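Local coordinates for protein Aln2 (Streptomyces sp. CM020, PDB 6P7L) that belongs to the SnoaL-like branch of the NTF2-like superfamily and probably takes part in biosynthesis of the polyketide antibiotic alnumycin, at residues A[145-149]-A[150-154]. Numbering follows the deposited sequence.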
ATOM      1  N   LEU A 145     -17.754  -8.169  -4.262  1.00 14.86           N
ATOM      2  CA  LEU A 145     -17.273  -9.022  -5.335  1.00 18.77           C
ATOM      3  C   LEU A 145     -18.040 -10.335  -5.315  1.00 19.78           C
ATOM      4  O   LEU A 145     -18.469 -10.824  -4.257  1.00 19.94           O
ATOM      5  CB  LEU A 145     -15.762  -9.310  -5.213  1.00 15.59           C
ATOM      6  CG  LEU A 145     -14.889  -8.117  -4.861  1.00 16.12           C
ATOM      7  CD1 LEU A 145     -13.471  -8.558  -4.495  1.00 17.68           C
ATOM      8  CD2 LEU A 145     -14.899  -7.128  -5.987  1.00 19.48           C
ATOM      9  N   VAL A 146     -18.198 -10.915  -6.500  1.00 18.60           N
ATOM     10  CA  VAL A 146     -18.882 -12.189  -6.641  1.00 16.32           C
ATOM     11  C   VAL A 146     -18.057 -13.068  -7.566  1.00 21.27           C
ATOM     12  O   VAL A 146     -17.277 -12.586  -8.383  1.00 20.04           O
ATOM     13  CB  VAL A 146     -20.313 -12.027  -7.171  1.00 23.80           C
ATOM     14  CG1 VAL A 146     -21.166 -11.261  -6.180  1.00 31.15           C
ATOM     15  CG2 VAL A 146     -20.319 -11.363  -8.567  1.00 23.16           C
ATOM     16  N   ARG A 147     -18.251 -14.372  -7.439  1.00 22.70           N
ATOM     17  CA  ARG A 147     -17.522 -15.350  -8.237  1.00 30.77           C
ATOM     18  C   ARG A 147     -18.375 -15.778  -9.430  1.00 30.20           C
ATOM     19  O   ARG A 147     -19.529 -16.174  -9.257  1.00 28.58           O
ATOM     20  CB  ARG A 147     -17.158 -16.558  -7.375  1.00 31.88           C
ATOM     21  CG  ARG A 147     -16.119 -17.473  -7.964  1.00 45.60           C
ATOM     22  CD  ARG A 147     -15.707 -18.498  -6.915  1.00 41.79           C
ATOM     23  NE  ARG A 147     -15.140 -17.841  -5.730  1.00 33.49           N
ATOM     24  CZ  ARG A 147     -13.922 -17.316  -5.694  1.00 33.63           C
ATOM     25  NH1 ARG A 147     -13.176 -17.391  -6.786  1.00 27.28           N
ATOM     26  NH2 ARG A 147     -13.457 -16.718  -4.581  1.00 27.14           N
ATOM     27  N   VAL A 148     -17.809 -15.683 -10.638  1.00 22.65           N
ATOM     28  CA  VAL A 148     -18.511 -16.059 -11.864  1.00 23.57           C
ATOM     29  C   VAL A 148     -17.597 -16.973 -12.648  1.00 21.88           C
ATOM     30  O   VAL A 148     -16.486 -16.569 -13.022  1.00 25.41           O
ATOM     31  CB  VAL A 148     -18.905 -14.829 -12.712  1.00 25.69           C
ATOM     32  CG1 VAL A 148     -19.596 -15.251 -13.999  1.00 34.36           C
ATOM     33  CG2 VAL A 148     -19.794 -13.925 -11.889  1.00 30.53           C
ATOM     34  N   SER A 149     -18.063 -18.209 -12.881  1.00 23.71           N
ATOM     35  CA  SER A 149     -17.272 -19.268 -13.503  1.00 28.77           C
ATOM     36  C   SER A 149     -15.900 -19.357 -12.843  1.00 31.70           C
ATOM     37  O   SER A 149     -14.862 -19.418 -13.505  1.00 33.66           O
ATOM     38  CB  SER A 149     -17.165 -19.099 -15.025  1.00 41.26           C
ATOM     39  OG  SER A 149     -18.426 -18.742 -15.555  1.00 44.45           O
ATOM     40  N   GLY A 150     -15.886 -19.223 -11.520  1.00 31.82           N
ATOM     41  CA  GLY A 150     -14.710 -19.471 -10.722  1.00 38.28           C
ATOM     42  C   GLY A 150     -13.828 -18.278 -10.475  1.00 42.16           C
ATOM     43  O   GLY A 150     -12.833 -18.413  -9.754  1.00 56.53           O
ATOM     44  N   VAL A 151     -14.151 -17.118 -11.046  1.00 31.46           N
ATOM     45  CA  VAL A 151     -13.259 -15.972 -10.952  1.00 42.01           C
ATOM     46  C   VAL A 151     -14.021 -14.823 -10.316  1.00 27.97           C
ATOM     47  O   VAL A 151     -15.233 -14.679 -10.497  1.00 22.78           O
ATOM     48  CB  VAL A 151     -12.683 -15.547 -12.318  1.00 33.78           C
ATOM     49  CG1 VAL A 151     -12.024 -16.728 -13.020  1.00 40.37           C
ATOM     50  CG2 VAL A 151     -13.767 -14.931 -13.162  1.00 44.32           C
ATOM     51  N   LEU A 152     -13.300 -13.983  -9.592  1.00 20.28           N
ATOM     52  CA  LEU A 152     -13.939 -12.823  -8.982  1.00 18.84           C
ATOM     53  C   LEU A 152     -14.292 -11.760 -10.014  1.00 20.03           C
ATOM     54  O   LEU A 152     -13.558 -11.534 -10.991  1.00 19.38           O
ATOM     55  CB  LEU A 152     -13.030 -12.231  -7.917  1.00 21.37           C
ATOM     56  CG  LEU A 152     -12.942 -12.998  -6.605  1.00 28.17           C
ATOM     57  CD1 LEU A 152     -12.004 -12.182  -5.670  1.00 26.04           C
ATOM     58  CD2 LEU A 152     -14.276 -13.242  -5.945  1.00 24.46           C
ATOM     59  N   ARG A 153     -15.420 -11.095  -9.766  1.00 17.56           N
ATOM     60  CA  ARG A 153     -15.921  -9.970 -10.544  1.00 18.54           C
ATOM     61  C   ARG A 153     -16.483  -8.928  -9.584  1.00 19.96           C
ATOM     62  O   ARG A 153     -16.966  -9.261  -8.496  1.00 16.28           O
ATOM     63  CB  ARG A 153     -17.027 -10.415 -11.511  1.00 19.45           C
ATOM     64  CG  ARG A 153     -16.625 -11.573 -12.418  1.00 21.14           C
ATOM     65  CD  ARG A 153     -15.862 -11.092 -13.669  1.00 22.90           C
ATOM     66  NE  ARG A 153     -16.744 -10.331 -14.548  1.00 23.90           N
ATOM     67  CZ  ARG A 153     -17.648 -10.853 -15.363  1.00 24.65           C
ATOM     68  NH1 ARG A 153     -17.794 -12.163 -15.447  1.00 21.15           N
ATOM     69  NH2 ARG A 153     -18.419 -10.059 -16.100  1.00 21.40           N
ATOM     70  N   SER A 154     -16.456  -7.673 -10.002  1.00 15.94           N
ATOM     71  CA  SER A 154     -17.048  -6.591  -9.221  1.00 14.26           C
ATOM     72  C   SER A 154     -18.563  -6.567  -9.417  1.00 19.74           C
ATOM     73  O   SER A 154     -19.048  -6.610 -10.555  1.00 19.16           O
ATOM     74  CB  SER A 154     -16.438  -5.260  -9.630  1.00 17.58           C
ATOM     75  OG  SER A 154     -15.239  -4.967  -8.933  1.00 17.96           O
TER
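R147 leaves its strand with CG anti to the backbone N (chi1 -165°) and folds at chi3 (-60°), which carries its guanidinium back over the hairpin end to G150 and L152. NH1 donates to G150 O at 3.2 Å; the oxygen lies practically in the guanidinium plane, but the nitrogen stands well above the carbonyl plane and the N-H is bent at 139°. L152 CD2 lies over one face of the same group, offset toward its rim and 3.8 Å from NH2. The stronger partner of NH1 is E39, through a salt bridge to OE2; together with the poorer bond to G150 O it probably limits rotation of the group. Farther from the turn, L145 crosses L152 at about a right angle, the two CD1 methyls meeting at 4.1 Å. On the other side of the sheet R153 CG lies 4.0 Å from V148 CG2, and bends at chi2 and chi3 bring the guanidinium round to set NH1 beside V148 CG1, while F63 O accepts from NH2.

The backbones form a two-residue β-hairpin closed by a type I' turn, with S149 and G150 both at positive phi. V148 N to V151 O (2.8 Å) and the longer V151 N to V148 O (3.1 Å) close the turn, and V146 and R153 exchange a second pair of bonds.

This hairpin joins strands 133-148 and 151-161, adjacent in the curved sheet of the NTF2-like fold. L145, R147, L152 and S154 face helix 34-52, where Q47 bonds S154 OG, whereas V146, V148 and R153 rest on V64 of strand 63-64.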